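Local coordinates for protein Aac(6')-ib (Escherichia coli, PDB 2BUE) that probably transfers an acetyl group from acetyl-CoA to the 6'-amino group of aminoglycosides such as kanamycin B, giving resistance to these antibiotics, at residues 25-29 / 134-139; 92-98 / 114-120; 140-146 / 190-195. The protein carries 2 engineered substitutions. Residues are numbered along the deposited sequence.

Interaction 1 (25-29 / 134-139)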
loop_
_atom_site.group_PDB
_atom_site.type_symbol
_atom_site.label_atom_id
_atom_site.label_comp_id
_atom_site.label_asym_id
_atom_site.label_seq_id
_atom_site.Cartn_x
_atom_site.Cartn_y
_atom_site.Cartn_z
ATOM N N SER A 25 0.575 -11.798 14.909
ATOM C CA SER A 25 1.429 -10.804 14.281
ATOM C C SER A 25 1.312 -10.839 12.761
ATOM O O SER A 25 1.456 -11.898 12.149
ATOM C CB SER A 25 2.882 -11.064 14.677
ATOM O OG SER A 25 3.704 -9.954 14.350
ATOM N N VAL A 26 1.091 -9.675 12.156
ATOM C CA VAL A 26 1.134 -9.574 10.692
ATOM C C VAL A 26 2.548 -9.241 10.216
ATOM O O VAL A 26 3.137 -8.250 10.645
ATOM C CB VAL A 26 0.138 -8.524 10.145
ATOM C CG1 VAL A 26 0.303 -8.370 8.612
ATOM C CG2 VAL A 26 -1.287 -8.892 10.509
ATOM N N THR A 27 3.084 -10.070 9.321
ATOM C CA THR A 27 4.410 -9.842 8.766
ATOM C C THR A 27 4.360 -9.675 7.244
ATOM O O THR A 27 3.319 -9.906 6.621
ATOM C CB THR A 27 5.411 -10.960 9.145
ATOM O OG1 THR A 27 4.942 -12.220 8.673
ATOM C CG2 THR A 27 5.591 -11.009 10.685
ATOM N N LEU A 28 5.478 -9.241 6.683
ATOM C CA LEU A 28 5.579 -9.039 5.236
ATOM C C LEU A 28 6.723 -9.808 4.658
ATOM O O LEU A 28 7.832 -9.818 5.225
ATOM C CB LEU A 28 5.785 -7.568 4.912
ATOM C CG LEU A 28 4.682 -6.642 5.428
ATOM C CD1 LEU A 28 5.256 -5.255 5.615
ATOM C CD2 LEU A 28 3.459 -6.638 4.506
ATOM N N ARG A 29 6.465 -10.432 3.514
ATOM C CA ARG A 29 7.519 -11.029 2.714
ATOM C C ARG A 29 7.430 -10.467 1.319
ATOM O O ARG A 29 6.352 -10.028 0.904
ATOM C CB ARG A 29 7.347 -12.559 2.665
ATOM C CG ARG A 29 6.063 -13.048 1.984
ATOM C CD ARG A 29 6.071 -14.581 1.872
ATOM N NE ARG A 29 4.852 -15.132 1.281
ATOM C CZ ARG A 29 4.584 -15.148 -0.027
ATOM N NH1 ARG A 29 5.440 -14.608 -0.918
ATOM N NH2 ARG A 29 3.447 -15.706 -0.432
ATOM N N LYS A 134 -2.799 -3.347 11.506
ATOM C CA LYS A 134 -1.569 -4.126 11.759
ATOM C C LYS A 134 -0.648 -4.208 10.533
ATOM O O LYS A 134 0.564 -4.025 10.637
ATOM C CB LYS A 134 -1.927 -5.537 12.224
ATOM C CG LYS A 134 -2.409 -5.557 13.635
ATOM C CD LYS A 134 -2.959 -6.914 14.001
ATOM C CE LYS A 134 -3.541 -6.879 15.400
ATOM N NZ LYS A 134 -2.452 -7.074 16.396
ATOM N N LEU A 135 -1.253 -4.494 9.379
ATOM C CA LEU A 135 -0.513 -4.591 8.127
ATOM C C LEU A 135 0.176 -3.249 7.825
ATOM O O LEU A 135 1.394 -3.200 7.565
ATOM C CB LEU A 135 -1.466 -5.010 6.996
ATOM C CG LEU A 135 -0.879 -5.341 5.623
ATOM C CD1 LEU A 135 -1.956 -6.013 4.780
ATOM C CD2 LEU A 135 -0.347 -4.075 4.913
ATOM N N VAL A 136 -0.588 -2.154 7.881
ATOM C CA VAL A 136 -0.024 -0.832 7.613
ATOM C C VAL A 136 1.105 -0.498 8.606
ATOM O O VAL A 136 2.187 -0.078 8.189
ATOM C CB VAL A 136 -1.111 0.241 7.528
ATOM C CG1 VAL A 136 -0.480 1.618 7.308
ATOM C CG2 VAL A 136 -2.057 -0.111 6.339
ATOM N N ARG A 137 0.893 -0.759 9.890
ATOM C CA ARG A 137 1.950 -0.516 10.885
ATOM C C ARG A 137 3.231 -1.302 10.552
ATOM O O ARG A 137 4.342 -0.779 10.655
ATOM C CB ARG A 137 1.444 -0.833 12.294
ATOM C CG ARG A 137 0.411 0.169 12.792
ATOM C CD ARG A 137 -0.075 -0.179 14.180
ATOM N NE ARG A 137 -0.997 0.831 14.682
ATOM C CZ ARG A 137 -1.862 0.639 15.673
ATOM N NH1 ARG A 137 -1.930 -0.536 16.286
ATOM N NH2 ARG A 137 -2.669 1.614 16.044
ATOM N N ALA A 138 3.070 -2.556 10.130
ATOM C CA ALA A 138 4.220 -3.402 9.770
ATOM C C ALA A 138 4.969 -2.856 8.550
ATOM O O ALA A 138 6.218 -2.837 8.511
ATOM C CB ALA A 138 3.762 -4.845 9.534
ATOM N N LEU A 139 4.202 -2.366 7.575
ATOM C CA LEU A 139 4.791 -1.773 6.380
ATOM C C LEU A 139 5.525 -0.467 6.692
ATOM O O LEU A 139 6.615 -0.234 6.189
ATOM C CB LEU A 139 3.705 -1.562 5.320
ATOM C CG LEU A 139 4.243 -1.223 3.923
ATOM C CD1 LEU A 139 5.444 -2.081 3.465
ATOM C CD2 LEU A 139 3.138 -1.314 2.883
#
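Two side chains of the N-terminal strand, Val26 and Leu28, point at the helix and fill the hollows along its near side. The two segments bury 302 Å² between them, both sides summed. Thr27, between them, points away. Val26 sits over Lys134 and Leu135. Its CG2 rests on Lys134 CB at 3.8 Å, at the margin of the contact, and its CG1 lies 3.9 Å from Leu135 CA and 4.1 Å from Leu135 CB. Leu28 drops into the next hollow, one turn further on. Its CD1 touches the helix backbone at Leu139 CA (3.6 Å) and meets Leu139 CD1 at 3.8 Å and Ala138 CB at 4.2 Å. The small Ala138 lets the strand come close. Its CB is a low bump that reaches Val26 O at 3.6 Å. This is the GNAT fold, in which an edge strand and a helix meet on one face of the mixed sheet. Strand 26-30 is paired with strand 78-85: backbone hydrogen bonds join Thr27 to Met84 and Arg29 to Ile82. The axes of 26-29 and 134-139 approach to 7.7 Å and cross at -51°, so the match is local. Leu135 and Leu139 point sideways and also reach the central strands, Leu135 touching the coenzyme A-binding residues Gln119 and Leu121 and Leu139 touching Ile117.

Interaction 2 (92-98 / 114-120). With RIO (ribostamycin), chain C.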
loop_
_atom_site.group_PDB
_atom_site.type_symbol
_atom_site.label_atom_id
_atom_site.label_comp_id
_atom_site.label_asym_id
_atom_site.label_seq_id
_atom_site.Cartn_x
_atom_site.Cartn_y
_atom_site.Cartn_z
ATOM N N TYR A 92 -2.133 -8.223 0.139
ATOM C CA TYR A 92 -1.110 -7.751 -0.775
ATOM C C TYR A 92 -0.773 -6.321 -0.370
ATOM O O TYR A 92 -1.666 -5.555 -0.025
ATOM C CB TYR A 92 -1.629 -7.761 -2.223
ATOM C CG TYR A 92 -0.732 -7.009 -3.184
ATOM C CD1 TYR A 92 0.355 -7.644 -3.799
ATOM C CD2 TYR A 92 -0.975 -5.654 -3.489
ATOM C CE1 TYR A 92 1.190 -6.937 -4.691
ATOM C CE2 TYR A 92 -0.133 -4.926 -4.375
ATOM C CZ TYR A 92 0.949 -5.599 -4.966
ATOM O OH TYR A 92 1.777 -4.939 -5.842
ATOM N N ALA A 93 0.501 -5.954 -0.435
ATOM C CA ALA A 93 0.873 -4.559 -0.243
ATOM C C ALA A 93 1.982 -4.198 -1.219
ATOM O O ALA A 93 2.631 -5.084 -1.810
ATOM C CB ALA A 93 1.304 -4.297 1.219
ATOM N N GLN A 94 2.180 -2.907 -1.406
ATOM C CA GLN A 94 3.302 -2.450 -2.228
ATOM C C GLN A 94 3.808 -1.144 -1.663
ATOM O O GLN A 94 3.028 -0.378 -1.062
ATOM C CB GLN A 94 2.900 -2.300 -3.697
ATOM C CG GLN A 94 1.708 -1.352 -3.908
ATOM C CD GLN A 94 1.317 -1.213 -5.369
ATOM O OE1 GLN A 94 1.369 -2.180 -6.150
ATOM N NE2 GLN A 94 0.871 -0.017 -5.736
ATOM N N SER A 95 5.116 -0.924 -1.800
ATOM C CA SER A 95 5.699 0.375 -1.512
ATOM C C SER A 95 6.335 0.917 -2.797
ATOM O O SER A 95 6.750 0.145 -3.679
ATOM C CB SER A 95 6.746 0.294 -0.395
ATOM O OG SER A 95 7.818 -0.570 -0.750
ATOM N N TYR A 96 6.439 2.234 -2.910
ATOM C CA TYR A 96 7.002 2.817 -4.118
ATOM C C TYR A 96 7.812 4.056 -3.780
ATOM O O TYR A 96 7.558 4.724 -2.755
ATOM C CB TYR A 96 5.921 3.096 -5.211
ATOM C CG TYR A 96 4.825 4.028 -4.732
ATOM C CD1 TYR A 96 4.998 5.420 -4.820
ATOM C CD2 TYR A 96 3.620 3.524 -4.197
ATOM C CE1 TYR A 96 4.019 6.306 -4.358
ATOM C CE2 TYR A 96 2.617 4.437 -3.730
ATOM C CZ TYR A 96 2.837 5.804 -3.816
ATOM O OH TYR A 96 1.907 6.721 -3.376
ATOM N N VAL A 97 8.804 4.337 -4.624
ATOM C CA VAL A 97 9.533 5.597 -4.523
ATOM C C VAL A 97 8.695 6.657 -5.237
ATOM O O VAL A 97 8.528 6.617 -6.456
ATOM C CB VAL A 97 10.949 5.482 -5.167
ATOM C CG1 VAL A 97 11.677 6.852 -5.087
ATOM C CG2 VAL A 97 11.756 4.386 -4.439
ATOM N N ALA A 98 8.202 7.641 -4.488
ATOM C CA ALA A 98 7.285 8.624 -5.071
ATOM C C ALA A 98 7.925 9.433 -6.232
ATOM O O ALA A 98 7.312 9.622 -7.272
ATOM C CB ALA A 98 6.753 9.556 -3.978
ATOM N N VAL A 114 10.945 9.885 0.026
ATOM C CA VAL A 114 9.511 9.695 0.232
ATOM C C VAL A 114 9.063 8.347 -0.379
ATOM O O VAL A 114 9.390 8.044 -1.537
ATOM C CB VAL A 114 8.686 10.879 -0.343
ATOM C CG1 VAL A 114 7.191 10.607 -0.168
ATOM C CG2 VAL A 114 9.087 12.189 0.357
ATOM N N ARG A 115 8.354 7.535 0.411
ATOM C CA ARG A 115 7.834 6.241 -0.051
ATOM C C ARG A 115 6.324 6.258 0.097
ATOM O O ARG A 115 5.829 6.784 1.091
ATOM C CB ARG A 115 8.355 5.079 0.791
ATOM C CG ARG A 115 9.867 4.967 0.806
ATOM C CD ARG A 115 10.377 4.301 -0.489
ATOM N NE ARG A 115 11.844 4.326 -0.507
ATOM C CZ ARG A 115 12.562 5.365 -0.926
ATOM N NH1 ARG A 115 11.967 6.477 -1.369
ATOM N NH2 ARG A 115 13.886 5.305 -0.895
ATOM N N GLY A 116 5.608 5.710 -0.885
ATOM C CA GLY A 116 4.166 5.571 -0.716
ATOM C C GLY A 116 3.811 4.108 -0.556
ATOM O O GLY A 116 4.609 3.222 -0.891
ATOM N N ILE A 117 2.612 3.853 -0.063
ATOM C CA ILE A 117 2.130 2.485 0.109
ATOM C C ILE A 117 0.692 2.333 -0.399
ATOM O O ILE A 117 -0.093 3.310 -0.406
ATOM C CB ILE A 117 2.215 2.032 1.578
ATOM C CG1 ILE A 117 1.397 2.972 2.493
ATOM C CG2 ILE A 117 3.697 2.005 2.045
ATOM C CD1 ILE A 117 1.219 2.431 3.948
ATOM N N ASP A 118 0.372 1.099 -0.774
ATOM C CA ASP A 118 -1.015 0.696 -1.119
ATOM C C ASP A 118 -1.155 -0.720 -0.599
ATOM O O ASP A 118 -0.171 -1.462 -0.542
ATOM C CB ASP A 118 -1.225 0.685 -2.631
ATOM C CG ASP A 118 -0.905 2.018 -3.284
ATOM O OD1 ASP A 118 -1.718 2.952 -3.161
ATOM O OD2 ASP A 118 0.159 2.103 -3.918
ATOM N N GLN A 119 -2.356 -1.109 -0.187
ATOM C CA GLN A 119 -2.525 -2.466 0.320
ATOM C C GLN A 119 -3.983 -2.905 0.328
ATOM O O GLN A 119 -4.905 -2.088 0.185
ATOM C CB GLN A 119 -1.900 -2.635 1.724
ATOM C CG GLN A 119 -2.705 -2.083 2.865
ATOM C CD GLN A 119 -2.822 -0.600 2.842
ATOM O OE1 GLN A 119 -1.836 0.120 2.621
ATOM N NE2 GLN A 119 -4.035 -0.108 3.112
ATOM N N LEU A 120 -4.149 -4.213 0.424
ATOM C CA LEU A 120 -5.479 -4.818 0.451
ATOM C C LEU A 120 -5.430 -6.086 1.309
ATOM O O LEU A 120 -4.403 -6.774 1.378
ATOM C CB LEU A 120 -5.958 -5.140 -0.973
ATOM C CG LEU A 120 -5.133 -6.180 -1.758
ATOM C CD1 LEU A 120 -5.675 -7.600 -1.524
ATOM C CD2 LEU A 120 -5.099 -5.849 -3.250
HETATM O O1 RIO C . -1.182 -1.540 -8.448
HETATM C C1 RIO C . 0.057 -1.774 -9.134
HETATM C C2 RIO C . 0.093 -0.886 -10.385
HETATM O O2 RIO C . -0.657 0.332 -10.199
HETATM C C3 RIO C . 0.220 1.368 -9.726
HETATM O O3 RIO C . -0.021 1.641 -8.330
HETATM C C4 RIO C . -0.307 3.067 -8.044
HETATM C C5 RIO C . 0.997 3.885 -7.821
HETATM O O4 RIO C . 1.790 3.884 -8.995
HETATM C C6 RIO C . 0.756 5.335 -7.363
HETATM N N1 RIO C . 2.068 5.953 -7.012
HETATM C C7 RIO C . -0.169 5.358 -6.116
HETATM C C8 RIO C . -1.495 4.631 -6.419
HETATM N N2 RIO C . -2.382 4.747 -5.227
HETATM C C9 RIO C . -1.235 3.131 -6.796
HETATM O O5 RIO C . -2.537 2.610 -7.193
HETATM C C10 RIO C . -2.788 1.282 -6.730
HETATM O O6 RIO C . -3.315 1.291 -5.426
HETATM C C11 RIO C . -4.676 1.835 -5.283
HETATM C C12 RIO C . -5.083 1.583 -3.811
HETATM N N3 RIO C . -4.440 2.563 -2.923
HETATM C C13 RIO C . -5.668 1.135 -6.260
HETATM O O7 RIO C . -6.934 1.834 -6.182
HETATM C C14 RIO C . -5.113 1.182 -7.705
HETATM O O8 RIO C . -6.015 0.567 -8.669
HETATM C C15 RIO C . -3.706 0.568 -7.767
HETATM N N4 RIO C . -3.122 0.651 -9.106
HETATM C C16 RIO C . 1.659 0.870 -10.024
HETATM O O9 RIO C . 2.229 1.798 -10.934
HETATM C C17 RIO C . 1.466 -0.430 -10.824
HETATM O O10 RIO C . 1.385 -0.075 -12.233
HETATM O O HOH W 1 -0.146 5.639 -2.113
#
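Strands 92-97 and 114-120 form an antiparallel pair in the central sheet of the GNAT fold, and ribostamycin lies against the face that carries Gln94, Tyr96 and Asp118. At the start, Val114 O accepts from Ala98 N at 3.2 Å. Arg115 pairs with Val97, and Val97 CG2 lies over its guanidinium, 3.7 Å from Arg115 NH1. That NH1 donates to Val114 O at 3.0 Å and to Pro112 O. Tyr96 N donates to Gly116 O and Gly116 N to Tyr96 O, both at 2.9 Å. Gly116 CA sits 3.6 Å from the Tyr96 ring centroid, a CH-pi contact. A CB here would clash with the ring. Over the opposite face of that ring is N1 of ribostamycin, 3.3 Å from Tyr96 CZ. Ile117 faces the other side of the sheet, toward helix 131-144. Its O accepts from a water that also bonds Tyr96 OH, which is bonded to Gln153 too. Asp118 shares two backbone bonds with Gln94, and its OD1 accepts from ribostamycin N2 and N3, both at 2.8 Å. Gln119 pairs with Ala93 at a CA-CA distance of 4.0 Å; its backbone O bonds coenzyme A, and its OE1 bonds Tyr167. Leu120 closes the pairing with two backbone bonds to Tyr92, whose OH donates to Gln94 OE1. Gln94 NE2 donates to Asp118 OD2 at 2.9 Å and to ribostamycin O3 at 3.2 Å.

Interaction 3 (140-146 / 190-195)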
loop_
_atom_site.group_PDB
_atom_site.type_symbol
_atom_site.label_atom_id
_atom_site.label_comp_id
_atom_site.label_asym_id
_atom_site.label_seq_id
_atom_site.Cartn_x
_atom_site.Cartn_y
_atom_site.Cartn_z
ATOM N N VAL A 140 4.928 0.360 7.549
ATOM C CA VAL A 140 5.549 1.616 7.962
ATOM C C VAL A 140 6.868 1.327 8.690
ATOM O O VAL A 140 7.878 1.958 8.414
ATOM C CB VAL A 140 4.588 2.439 8.856
ATOM C CG1 VAL A 140 5.313 3.571 9.602
ATOM C CG2 VAL A 140 3.452 3.035 7.997
ATOM N N GLU A 141 6.834 0.383 9.621
ATOM C CA GLU A 141 8.066 0.002 10.348
ATOM C C GLU A 141 9.160 -0.503 9.385
ATOM O O GLU A 141 10.328 -0.057 9.463
ATOM C CB GLU A 141 7.758 -1.026 11.435
ATOM C CG GLU A 141 8.995 -1.363 12.287
ATOM C CD GLU A 141 8.652 -2.157 13.516
ATOM O OE1 GLU A 141 7.686 -1.803 14.224
ATOM O OE2 GLU A 141 9.346 -3.161 13.762
ATOM N N LEU A 142 8.779 -1.384 8.450
ATOM C CA LEU A 142 9.709 -1.901 7.458
ATOM C C LEU A 142 10.382 -0.747 6.703
ATOM O O LEU A 142 11.623 -0.678 6.599
ATOM C CB LEU A 142 8.947 -2.833 6.499
ATOM C CG LEU A 142 9.712 -3.592 5.412
ATOM C CD1 LEU A 142 8.851 -4.762 4.938
ATOM C CD2 LEU A 142 10.035 -2.676 4.254
ATOM N N LEU A 143 9.561 0.156 6.174
ATOM C CA LEU A 143 10.068 1.266 5.399
ATOM C C LEU A 143 11.022 2.172 6.192
ATOM O O LEU A 143 12.062 2.569 5.668
ATOM C CB LEU A 143 8.914 2.054 4.751
ATOM C CG LEU A 143 8.170 1.266 3.661
ATOM C CD1 LEU A 143 6.856 1.994 3.254
ATOM C CD2 LEU A 143 9.045 1.033 2.424
ATOM N N PHE A 144 10.675 2.506 7.438
ATOM C CA PHE A 144 11.571 3.350 8.235
ATOM C C PHE A 144 12.862 2.607 8.648
ATOM O O PHE A 144 13.828 3.225 9.069
ATOM C CB PHE A 144 10.847 3.958 9.432
ATOM C CG PHE A 144 9.915 5.098 9.060
ATOM C CD1 PHE A 144 10.357 6.130 8.214
ATOM C CD2 PHE A 144 8.627 5.176 9.609
ATOM C CE1 PHE A 144 9.514 7.222 7.895
ATOM C CE2 PHE A 144 7.761 6.248 9.285
ATOM C CZ PHE A 144 8.200 7.258 8.438
ATOM N N ASN A 145 12.872 1.292 8.508
ATOM C CA ASN A 145 14.133 0.553 8.737
ATOM C C ASN A 145 15.104 0.679 7.566
ATOM O O ASN A 145 16.253 0.194 7.608
ATOM C CB ASN A 145 13.836 -0.912 9.075
ATOM C CG ASN A 145 13.492 -1.093 10.540
ATOM O OD1 ASN A 145 13.912 -0.281 11.380
ATOM N ND2 ASN A 145 12.730 -2.160 10.866
ATOM N N ASP A 146 14.654 1.357 6.514
ATOM C CA ASP A 146 15.583 1.879 5.528
ATOM C C ASP A 146 15.929 3.311 5.929
ATOM O O ASP A 146 15.060 4.203 5.840
ATOM C CB ASP A 146 14.944 1.846 4.123
ATOM C CG ASP A 146 15.862 2.422 3.046
ATOM O OD1 ASP A 146 16.945 2.943 3.367
ATOM O OD2 ASP A 146 15.485 2.363 1.860
ATOM N N GLN A 190 3.035 10.244 7.070
ATOM C CA GLN A 190 3.610 9.954 8.375
ATOM C C GLN A 190 5.122 10.191 8.239
ATOM O O GLN A 190 5.777 9.515 7.459
ATOM C CB GLN A 190 3.336 8.503 8.751
ATOM C CG GLN A 190 3.755 8.170 10.153
ATOM C CD GLN A 190 3.322 6.798 10.626
ATOM O OE1 GLN A 190 2.524 6.071 9.973
ATOM N NE2 GLN A 190 3.811 6.438 11.798
ATOM N N THR A 191 5.670 11.168 8.964
ATOM C CA THR A 191 7.102 11.491 8.863
ATOM C C THR A 191 7.922 10.584 9.779
ATOM O O THR A 191 7.404 10.023 10.739
ATOM C CB THR A 191 7.395 12.951 9.292
ATOM O OG1 THR A 191 7.064 13.102 10.683
ATOM C CG2 THR A 191 6.578 13.955 8.419
ATOM N N ARG A 192 9.226 10.494 9.509
ATOM C CA ARG A 192 10.093 9.717 10.370
ATOM C C ARG A 192 10.068 10.296 11.775
ATOM O O ARG A 192 10.032 9.544 12.717
ATOM C CB ARG A 192 11.522 9.681 9.836
ATOM C CG ARG A 192 12.447 8.879 10.758
ATOM C CD ARG A 192 13.863 8.808 10.206
ATOM N NE ARG A 192 13.954 7.955 9.018
ATOM C CZ ARG A 192 14.043 6.621 9.045
ATOM N NH1 ARG A 192 14.027 5.957 10.202
ATOM N NH2 ARG A 192 14.098 5.943 7.888
ATOM N N GLN A 193 10.066 11.630 11.899
ATOM C CA GLN A 193 10.050 12.268 13.236
ATOM C C GLN A 193 8.811 11.857 14.035
ATOM O O GLN A 193 8.903 11.547 15.232
ATOM C CB GLN A 193 10.147 13.791 13.133
ATOM C CG GLN A 193 10.337 14.478 14.518
ATOM C CD GLN A 193 10.527 16.000 14.438
ATOM O OE1 GLN A 193 9.699 16.724 13.857
ATOM N NE2 GLN A 193 11.614 16.494 15.050
ATOM N N ALA A 194 7.655 11.819 13.362
ATOM C CA ALA A 194 6.420 11.359 14.011
ATOM C C ALA A 194 6.516 9.924 14.487
ATOM O O ALA A 194 6.094 9.607 15.607
ATOM C CB ALA A 194 5.200 11.537 13.059
ATOM N N PHE A 195 7.073 9.056 13.637
ATOM C CA PHE A 195 7.244 7.640 13.946
ATOM C C PHE A 195 8.141 7.477 15.187
ATOM O O PHE A 195 7.834 6.683 16.084
ATOM C CB PHE A 195 7.848 6.920 12.726
ATOM C CG PHE A 195 8.086 5.467 12.939
ATOM C CD1 PHE A 195 7.043 4.553 12.839
ATOM C CD2 PHE A 195 9.381 5.000 13.251
ATOM C CE1 PHE A 195 7.270 3.176 13.028
ATOM C CE2 PHE A 195 9.621 3.642 13.442
ATOM C CZ PHE A 195 8.572 2.721 13.341
#
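Arg192 donates twice to one carbonyl: NH1 and NH2 each lie 3.0 Å from Phe144 O. This oxygen is at the C-terminal end of helix 131-144, where carbonyls lack the partners of the next turn. Arg192 NH2 also bonds Val149 O and lies 2.9 Å from Asp146 O. The guanidinium is thus held among backbone oxygens where the chain leaves the helix. Asp146 turns its own side chain to Glu148 N. One face of the guanidinium rests against Phe144 CD1. On the other segment, the strand passes directly into a helix. Thr191 is the N-cap, and its OG1 accepts from Ala194 N at 3.0 Å. The contact therefore joins the end of a core helix of the GNAT fold to the junction of strand 183-191 with C-terminal helix 192-197. Phe144 is the main wedge between them. Its CZ reaches Gln190 O at 3.5 Å, its CE1 packs on Arg192 CB at 3.7 Å, and its CD2 meets Phe195 CG at 3.4 Å. The two phenyl rings are oblique, with planes at 41° and centroids 4.9 Å apart. Phe195 also reaches back along the helix: its CD1 is 3.8 Å from Val140 CG1, and its CZ is 4.2 Å from Glu141 CG. Deeper in, Val140 and Phe144 both touch Ile152 of strand 151-154, which bonds the backbone of Gln190.

From the N terminus, edge strand 26-30 comes first. Interaction 1 brings it to helix 131-144 and closes the longest of the three loops, with 104 residues between its segments. Interaction 2 is nested inside that loop, pairing strands 88-97 and 114-121. Strand 114-121 leads into helix 131-144, which packs back on it: Leu139 CD2 meets Ile117 CG2 at 3.5 Å. Interaction 3 opens after interaction 1 has closed, on the last turns of the same helix, and ties these to the C-terminal strand and helix. None of the three cross. Leu143 CD1 lies 3.4 Å from Ile117 CG2, linking interaction 3 to interaction 2. Helix 131-144 is thus common ground for the three.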